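Local coordinates for cell surface protein (Putative S-layer protein) (PDB 5NJL), which probably forms part of the cell-wall-associated surface layer of Clostridioides difficile and mediates adhesion to cells, as an extended three-domain protein, at residues 93-98 and 193-198; 116-121 and 165-170. All coordinates share one frame; numbering follows the deposited sequence.

Both contacts lie at the surface, in one part of the extended chain, and both draw on the long loop between strands 152-158 and 199-200; contact 2 is nested inside the chain loop that contact 1 closes. Contact 1 sits beside the two-stranded ribbon through which the chain appears to enter and leave one domain, and is held by a threonine hydroxyl on a backbone carbonyl and by a bridging water. Contact 2, about 15 Å away between centres, has no such polar bond between its segments: its side-chain hydrogen bonds stay within each loop, and the loops meet by packing and a CA-H...O contact. The two are joined where Gly194 O probably accepts from Asp165 N at 2.9 Å.

Contact 1 (93-98 and 193-198); sequences EATEKY and LGVAGA. With SO4 (sulfate ion), chain P.
Thr95 and Ala198 meet beside a two-stranded antiparallel ribbon, strands 93-94 and 199-200, in this three-domain protein. Past the ribbon the two segments stay side by side, running roughly opposite ways, with the CA atoms of Thr95 and Ala198 4.1 Å apart.

One direct hydrogen bond and a water bridge supply the polar part. The water links the backbones, accepting from Glu96 N and donating to Gly197 O, while a backbone bond between Ala94 and Lys199 belongs to the ribbon itself. Ala198 CA adds a CA-H...O contact to Ala94 O at 3.6 Å. Gly197 N donates to O4 of a sulfate ion, probably from the crystallisation liquor.

Close packing accompanies these bonds. Ala198 CB rests on the backbone of Ala94, and Thr95 CG2 reaches Ala196 CB at 4.0 Å; Glu162 is a neighbour of both Thr95 and Val195. The carboxylate of Glu93 leads away, to Ser33.

Thr95 carries the direct bond: its CG2 stands anti to the backbone N, and OG1, beside that N, donates to Ala196 O at 2.9 Å. The donor is tilted 34° from the carbonyl plane. Val195 CG2 lies 3.6 Å from Thr95 OG1.

Contact 2 (116-121 and 165-170); sequences KTETNG and DLTANP. With SO4 (sulfate ion), chain M.
Gly121 meets Thr167 backbone to backbone, their CA atoms 4.0 Å apart, where the loop 116-121, ending in Gly121, passes a type I beta turn from Asp165 to Ala168. Gly121 CA makes a CA-H...O contact with Thr167 O at 3.6 Å. That CA packs too close to Leu166 O and Thr167 O for a CB, which together with the positive phi (54°) suits glycine.

The side chains show how two loops can each be ordered internally and then packed together. In the turn, Asp165 OD1 accepts from Thr167 N at 3.0 Å, an Asx turn, and from Thr167 OG1 at 2.6 Å; both donors approach the same face of the carboxylate plane. In the other loop, Glu118 bends at chi2 (-76°) and its OE1 takes two bonds from Asn120, both 3.3 Å: the backbone N comes nearly along the C-O axis, while ND2 uses the syn lone pair. These two bonds may help to hold the carboxylate's rotation. Thr167 CG2 then packs against that carboxylate, 3.9 Å from Glu118 OE1, the two side chains crossing at about a right angle, and Asn120 CB flanks the methyl at 4.1 Å. Gly121 N donates almost straight (177°) to O1 of a sulfate ion, probably from the crystallisation liquor; Thr167 OG1 bonds weakly to a second sulfate, which Glu118 OE2 also approaches.

The loop 116-121 links helix 101-115 to helix 122-125, whose Tyr123 touches Glu118 and Thr167. A backbone bond between Leu166 and Ile122 ties the turn, which follows strand 152-158, to that short helix.

Contact 1 (93-98 and 193-198)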
ATOM      1  N   GLU A  93       4.187  -2.277  14.511  1.00 27.26           N
ATOM      2  CA  GLU A  93       5.242  -3.265  14.330  1.00 28.69           C
ATOM      3  C   GLU A  93       4.664  -4.669  14.581  1.00 28.43           C
ATOM      4  O   GLU A  93       3.661  -4.842  15.306  1.00 26.23           O
ATOM      5  CB  GLU A  93       6.465  -2.931  15.206  1.00 30.48           C
ATOM      6  CG  GLU A  93       6.195  -2.877  16.693  1.00 35.10           C
ATOM      7  CD  GLU A  93       5.463  -1.602  17.138  1.00 37.99           C
ATOM      8  OE1 GLU A  93       5.973  -0.501  16.816  1.00 41.34           O
ATOM      9  OE2 GLU A  93       4.388  -1.717  17.780  1.00 33.36           O
ATOM     10  N   ALA A  94       5.256  -5.645  13.902  1.00 27.53           N
ATOM     11  CA  ALA A  94       4.808  -7.040  13.983  1.00 29.26           C
ATOM     12  C   ALA A  94       5.872  -7.974  13.424  1.00 28.69           C
ATOM     13  O   ALA A  94       6.727  -7.559  12.619  1.00 24.22           O
ATOM     14  CB  ALA A  94       3.529  -7.238  13.207  1.00 29.24           C
ATOM     15  N   THR A  95       5.816  -9.238  13.864  1.00 27.92           N
ATOM     16  CA  THR A  95       6.657 -10.283  13.272  1.00 27.64           C
ATOM     17  C   THR A  95       6.252 -10.472  11.826  1.00 26.58           C
ATOM     18  O   THR A  95       5.066 -10.559  11.509  1.00 27.54           O
ATOM     19  CB  THR A  95       6.489 -11.614  14.004  1.00 29.34           C
ATOM     20  OG1 THR A  95       6.749 -11.401  15.385  1.00 33.22           O
ATOM     21  CG2 THR A  95       7.466 -12.675  13.430  1.00 29.51           C
ATOM     22  N   GLU A  96       7.233 -10.507  10.938  1.00 26.07           N
ATOM     23  CA  GLU A  96       6.961 -10.754   9.543  1.00 28.60           C
ATOM     24  C   GLU A  96       6.392 -12.157   9.345  1.00 28.84           C
ATOM     25  O   GLU A  96       6.671 -13.065  10.127  1.00 28.19           O
ATOM     26  CB  GLU A  96       8.234 -10.512   8.702  1.00 33.09           C
ATOM     27  CG  GLU A  96       8.500  -8.999   8.620  1.00 37.95           C
ATOM     28  CD  GLU A  96       9.652  -8.555   7.728  1.00 41.25           C
ATOM     29  OE1 GLU A  96      10.583  -9.343   7.484  1.00 41.30           O
ATOM     30  OE2 GLU A  96       9.630  -7.360   7.334  1.00 43.79           O
ATOM     31  N   LYS A  97       5.586 -12.307   8.311  1.00 28.39           N
ATOM     32  CA  LYS A  97       4.941 -13.563   7.979  1.00 29.65           C
ATOM     33  C   LYS A  97       5.590 -14.267   6.780  1.00 30.94           C
ATOM     34  O   LYS A  97       6.194 -13.625   5.921  1.00 30.32           O
ATOM     35  CB  LYS A  97       3.471 -13.316   7.692  1.00 32.93           C
ATOM     36  CG  LYS A  97       2.686 -12.738   8.867  1.00 34.67           C
ATOM     37  CD  LYS A  97       1.274 -12.427   8.419  1.00 41.20           C
ATOM     38  CE  LYS A  97       0.324 -12.259   9.600  1.00 43.87           C
ATOM     39  NZ  LYS A  97      -0.961 -11.693   9.113  1.00 48.36           N
ATOM     40  N   TYR A  98       5.433 -15.590   6.722  1.00 28.10           N
ATOM     41  CA  TYR A  98       5.754 -16.346   5.508  1.00 28.25           C
ATOM     42  C   TYR A  98       4.741 -15.954   4.436  1.00 30.14           C
ATOM     43  O   TYR A  98       3.542 -16.078   4.643  1.00 28.90           O
ATOM     44  CB  TYR A  98       5.721 -17.864   5.782  1.00 26.75           C
ATOM     45  CG  TYR A  98       6.674 -18.262   6.898  1.00 26.56           C
ATOM     46  CD1 TYR A  98       8.039 -18.309   6.670  1.00 26.19           C
ATOM     47  CD2 TYR A  98       6.209 -18.531   8.181  1.00 24.22           C
ATOM     48  CE1 TYR A  98       8.916 -18.657   7.672  1.00 27.03           C
ATOM     49  CE2 TYR A  98       7.067 -18.885   9.187  1.00 24.51           C
ATOM     50  CZ  TYR A  98       8.419 -18.933   8.941  1.00 25.90           C
ATOM     51  OH  TYR A  98       9.288 -19.222   9.925  1.00 26.10           O
ATOM     52  N   LEU A 193       5.621 -22.452  18.841  1.00 25.71           N
ATOM     53  CA  LEU A 193       6.967 -21.948  18.874  1.00 25.85           C
ATOM     54  C   LEU A 193       6.966 -20.439  19.078  1.00 29.00           C
ATOM     55  O   LEU A 193       6.006 -19.741  18.713  1.00 27.24           O
ATOM     56  CB  LEU A 193       7.717 -22.310  17.613  1.00 27.80           C
ATOM     57  CG  LEU A 193       7.844 -23.795  17.298  1.00 27.03           C
ATOM     58  CD1 LEU A 193       8.374 -23.959  15.892  1.00 28.06           C
ATOM     59  CD2 LEU A 193       8.787 -24.436  18.309  1.00 29.09           C
ATOM     60  N   GLY A 194       8.042 -19.947  19.678  1.00 28.15           N
ATOM     61  CA  GLY A 194       8.237 -18.504  19.803  1.00 29.82           C
ATOM     62  C   GLY A 194       8.452 -17.887  18.431  1.00 30.22           C
ATOM     63  O   GLY A 194       8.876 -18.561  17.479  1.00 29.25           O
ATOM     64  N   VAL A 195       8.164 -16.603  18.335  1.00 29.93           N
ATOM     65  CA  VAL A 195       8.279 -15.907  17.058  1.00 31.33           C
ATOM     66  C   VAL A 195       9.531 -15.032  16.960  1.00 29.73           C
ATOM     67  O   VAL A 195      10.173 -14.686  17.952  1.00 28.35           O
ATOM     68  CB  VAL A 195       7.003 -15.102  16.756  1.00 33.14           C
ATOM     69  CG1 VAL A 195       5.837 -16.046  16.610  1.00 35.07           C
ATOM     70  CG2 VAL A 195       6.728 -14.044  17.822  1.00 35.84           C
ATOM     71  N   ALA A 196       9.865 -14.653  15.736  1.00 29.60           N
ATOM     72  CA  ALA A 196      10.969 -13.767  15.479  1.00 32.44           C
ATOM     73  C   ALA A 196      10.584 -12.359  15.973  1.00 34.02           C
ATOM     74  O   ALA A 196       9.422 -12.093  16.317  1.00 31.55           O
ATOM     75  CB  ALA A 196      11.323 -13.765  13.996  1.00 33.44           C
ATOM     76  N   GLY A 197      11.582 -11.490  16.053  1.00 36.48           N
ATOM     77  CA  GLY A 197      11.387 -10.146  16.589  1.00 38.50           C
ATOM     78  C   GLY A 197      10.477  -9.338  15.680  1.00 32.03           C
ATOM     79  O   GLY A 197      10.420  -9.579  14.469  1.00 33.93           O
ATOM     80  N   ALA A 198       9.710  -8.447  16.288  1.00 35.21           N
ATOM     81  CA  ALA A 198       8.806  -7.566  15.538  1.00 35.02           C
ATOM     82  C   ALA A 198       9.624  -6.573  14.722  1.00 34.91           C
ATOM     83  O   ALA A 198      10.722  -6.191  15.112  1.00 34.85           O
ATOM     84  CB  ALA A 198       7.860  -6.834  16.465  1.00 35.01           C
TER
HETATM   85  S   SO4 P 415      15.173 -11.483  15.856  1.00118.27           S
HETATM   86  O1  SO4 P 415      15.391 -11.292  14.400  1.00113.89           O
HETATM   87  O2  SO4 P 415      14.766 -10.207  16.488  1.00110.09           O
HETATM   88  O3  SO4 P 415      16.438 -11.924  16.490  1.00116.67           O
HETATM   89  O4  SO4 P 415      14.124 -12.511  16.052  1.00109.75           O
HETATM   90  O   HOH W   1       9.922 -10.517  11.915  1.00 35.54           O

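Contact 2 (116-121 and 165-170)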
ATOM      1  N   LYS A 116      22.957 -27.577  13.068  1.00 37.55           N
ATOM      2  CA  LYS A 116      24.328 -28.114  13.108  1.00 41.76           C
ATOM      3  C   LYS A 116      25.215 -27.519  14.206  1.00 42.15           C
ATOM      4  O   LYS A 116      26.081 -28.222  14.724  1.00 40.59           O
ATOM      5  CB  LYS A 116      25.012 -27.934  11.757  1.00 43.11           C
ATOM      6  CG  LYS A 116      24.413 -28.803  10.670  1.00 43.82           C
ATOM      7  CD  LYS A 116      24.986 -28.466   9.316  1.00 47.31           C
ATOM      8  CE  LYS A 116      24.287 -29.288   8.251  1.00 50.87           C
ATOM      9  NZ  LYS A 116      24.822 -28.934   6.912  1.00 56.59           N
ATOM     10  N   THR A 117      25.009 -26.248  14.551  1.00 41.42           N
ATOM     11  CA  THR A 117      25.878 -25.548  15.515  1.00 42.74           C
ATOM     12  C   THR A 117      25.200 -24.837  16.667  1.00 42.06           C
ATOM     13  O   THR A 117      25.868 -24.525  17.641  1.00 40.25           O
ATOM     14  CB  THR A 117      26.734 -24.459  14.811  1.00 45.89           C
ATOM     15  OG1 THR A 117      25.886 -23.403  14.335  1.00 49.30           O
ATOM     16  CG2 THR A 117      27.515 -25.030  13.661  1.00 48.00           C
ATOM     17  N   GLU A 118      23.904 -24.534  16.570  1.00 39.47           N
ATOM     18  CA  GLU A 118      23.244 -23.736  17.609  1.00 38.76           C
ATOM     19  C   GLU A 118      23.302 -24.349  18.990  1.00 38.54           C
ATOM     20  O   GLU A 118      23.126 -25.565  19.154  1.00 37.66           O
ATOM     21  CB  GLU A 118      21.762 -23.480  17.286  1.00 41.71           C
ATOM     22  CG  GLU A 118      21.504 -22.233  16.486  1.00 41.55           C
ATOM     23  CD  GLU A 118      21.601 -20.947  17.277  1.00 42.84           C
ATOM     24  OE1 GLU A 118      21.707 -20.946  18.529  1.00 39.42           O
ATOM     25  OE2 GLU A 118      21.563 -19.906  16.601  1.00 43.92           O
ATOM     26  N   THR A 119      23.508 -23.477  19.975  1.00 39.53           N
ATOM     27  CA  THR A 119      23.521 -23.845  21.381  1.00 41.65           C
ATOM     28  C   THR A 119      22.511 -23.025  22.179  1.00 38.53           C
ATOM     29  O   THR A 119      22.579 -23.027  23.396  1.00 42.48           O
ATOM     30  CB  THR A 119      24.934 -23.636  21.992  1.00 45.44           C
ATOM     31  OG1 THR A 119      25.290 -22.249  21.933  1.00 46.51           O
ATOM     32  CG2 THR A 119      25.974 -24.443  21.238  1.00 46.15           C
ATOM     33  N   ASN A 120      21.582 -22.323  21.513  1.00 38.00           N
ATOM     34  CA  ASN A 120      20.608 -21.470  22.200  1.00 35.89           C
ATOM     35  C   ASN A 120      19.177 -21.983  22.097  1.00 33.94           C
ATOM     36  O   ASN A 120      18.810 -22.603  21.110  1.00 34.18           O
ATOM     37  CB  ASN A 120      20.658 -20.050  21.640  1.00 41.05           C
ATOM     38  CG  ASN A 120      21.953 -19.339  21.995  1.00 44.78           C
ATOM     39  OD1 ASN A 120      22.228 -19.081  23.165  1.00 48.33           O
ATOM     40  ND2 ASN A 120      22.750 -19.045  20.997  1.00 46.98           N
ATOM     41  N   GLY A 121      18.375 -21.647  23.105  1.00 31.86           N
ATOM     42  CA  GLY A 121      16.959 -21.968  23.144  1.00 31.87           C
ATOM     43  C   GLY A 121      16.712 -23.451  22.933  1.00 31.08           C
ATOM     44  O   GLY A 121      17.394 -24.295  23.528  1.00 28.03           O
ATOM     45  N   ASP A 165      11.109 -18.730  15.639  1.00 27.33           N
ATOM     46  CA  ASP A 165      12.504 -18.642  16.065  1.00 28.07           C
ATOM     47  C   ASP A 165      12.706 -19.681  17.158  1.00 26.51           C
ATOM     48  O   ASP A 165      12.153 -19.545  18.242  1.00 25.88           O
ATOM     49  CB  ASP A 165      12.746 -17.221  16.589  1.00 29.95           C
ATOM     50  CG  ASP A 165      14.177 -16.965  17.060  1.00 34.57           C
ATOM     51  OD1 ASP A 165      15.074 -17.862  17.051  1.00 34.50           O
ATOM     52  OD2 ASP A 165      14.388 -15.799  17.475  1.00 38.05           O
ATOM     53  N   LEU A 166      13.491 -20.712  16.854  1.00 26.88           N
ATOM     54  CA  LEU A 166      13.725 -21.809  17.796  0.50 27.61           C
ATOM     55  C   LEU A 166      14.694 -21.438  18.930  1.00 29.58           C
ATOM     56  O   LEU A 166      14.837 -22.205  19.886  1.00 29.49           O
ATOM     57  CB  LEU A 166      14.214 -23.052  17.056  0.50 27.32           C
ATOM     58  CG  LEU A 166      13.271 -23.593  15.986  0.50 27.42           C
ATOM     59  CD1 LEU A 166      13.867 -24.807  15.296  0.50 27.49           C
ATOM     60  CD2 LEU A 166      11.920 -23.928  16.583  0.50 27.92           C
ATOM     61  N   THR A 167      15.355 -20.265  18.839  1.00 29.01           N
ATOM     62  CA  THR A 167      16.113 -19.725  19.963  1.00 31.04           C
ATOM     63  C   THR A 167      15.232 -19.005  20.988  1.00 31.66           C
ATOM     64  O   THR A 167      15.667 -18.800  22.115  1.00 36.63           O
ATOM     65  CB  THR A 167      17.256 -18.767  19.529  1.00 34.53           C
ATOM     66  OG1 THR A 167      16.705 -17.548  19.033  1.00 33.83           O
ATOM     67  CG2 THR A 167      18.102 -19.398  18.469  1.00 34.83           C
ATOM     68  N   ALA A 168      14.010 -18.622  20.614  1.00 29.91           N
ATOM     69  CA  ALA A 168      13.071 -17.990  21.516  1.00 31.71           C
ATOM     70  C   ALA A 168      12.296 -19.017  22.358  1.00 31.76           C
ATOM     71  O   ALA A 168      12.133 -20.185  21.991  1.00 30.35           O
ATOM     72  CB  ALA A 168      12.091 -17.113  20.743  1.00 32.81           C
ATOM     73  N   ASN A 169      11.773 -18.536  23.469  1.00 31.50           N
ATOM     74  CA  ASN A 169      10.968 -19.343  24.368  1.00 31.74           C
ATOM     75  C   ASN A 169       9.672 -19.750  23.689  1.00 31.79           C
ATOM     76  O   ASN A 169       8.928 -18.890  23.212  1.00 29.83           O
ATOM     77  CB  ASN A 169      10.626 -18.540  25.629  1.00 33.30           C
ATOM     78  CG  ASN A 169      11.818 -18.331  26.548  1.00 32.82           C
ATOM     79  OD1 ASN A 169      12.931 -18.723  26.258  1.00 32.97           O
ATOM     80  ND2 ASN A 169      11.551 -17.750  27.719  1.00 38.11           N
ATOM     81  N   PRO A 170       9.394 -21.064  23.620  1.00 27.14           N
ATOM     82  CA  PRO A 170       8.110 -21.469  23.106  1.00 27.33           C
ATOM     83  C   PRO A 170       7.020 -21.275  24.161  1.00 26.51           C
ATOM     84  O   PRO A 170       7.317 -20.922  25.292  1.00 27.88           O
ATOM     85  CB  PRO A 170       8.331 -22.954  22.784  1.00 28.15           C
ATOM     86  CG  PRO A 170       9.311 -23.396  23.828  1.00 28.16           C
ATOM     87  CD  PRO A 170      10.227 -22.221  23.992  1.00 28.00           C
TER
HETATM   88  S   SO4 M 412      19.231 -21.118  26.353  1.00132.33           S
HETATM   89  O1  SO4 M 412      19.707 -20.008  25.488  1.00112.77           O
HETATM   90  O2  SO4 M 412      19.964 -21.094  27.639  1.00132.54           O
HETATM   91  O3  SO4 M 412      17.774 -20.981  26.606  1.00126.70           O
HETATM   92  O4  SO4 M 412      19.482 -22.423  25.699  1.00135.69           O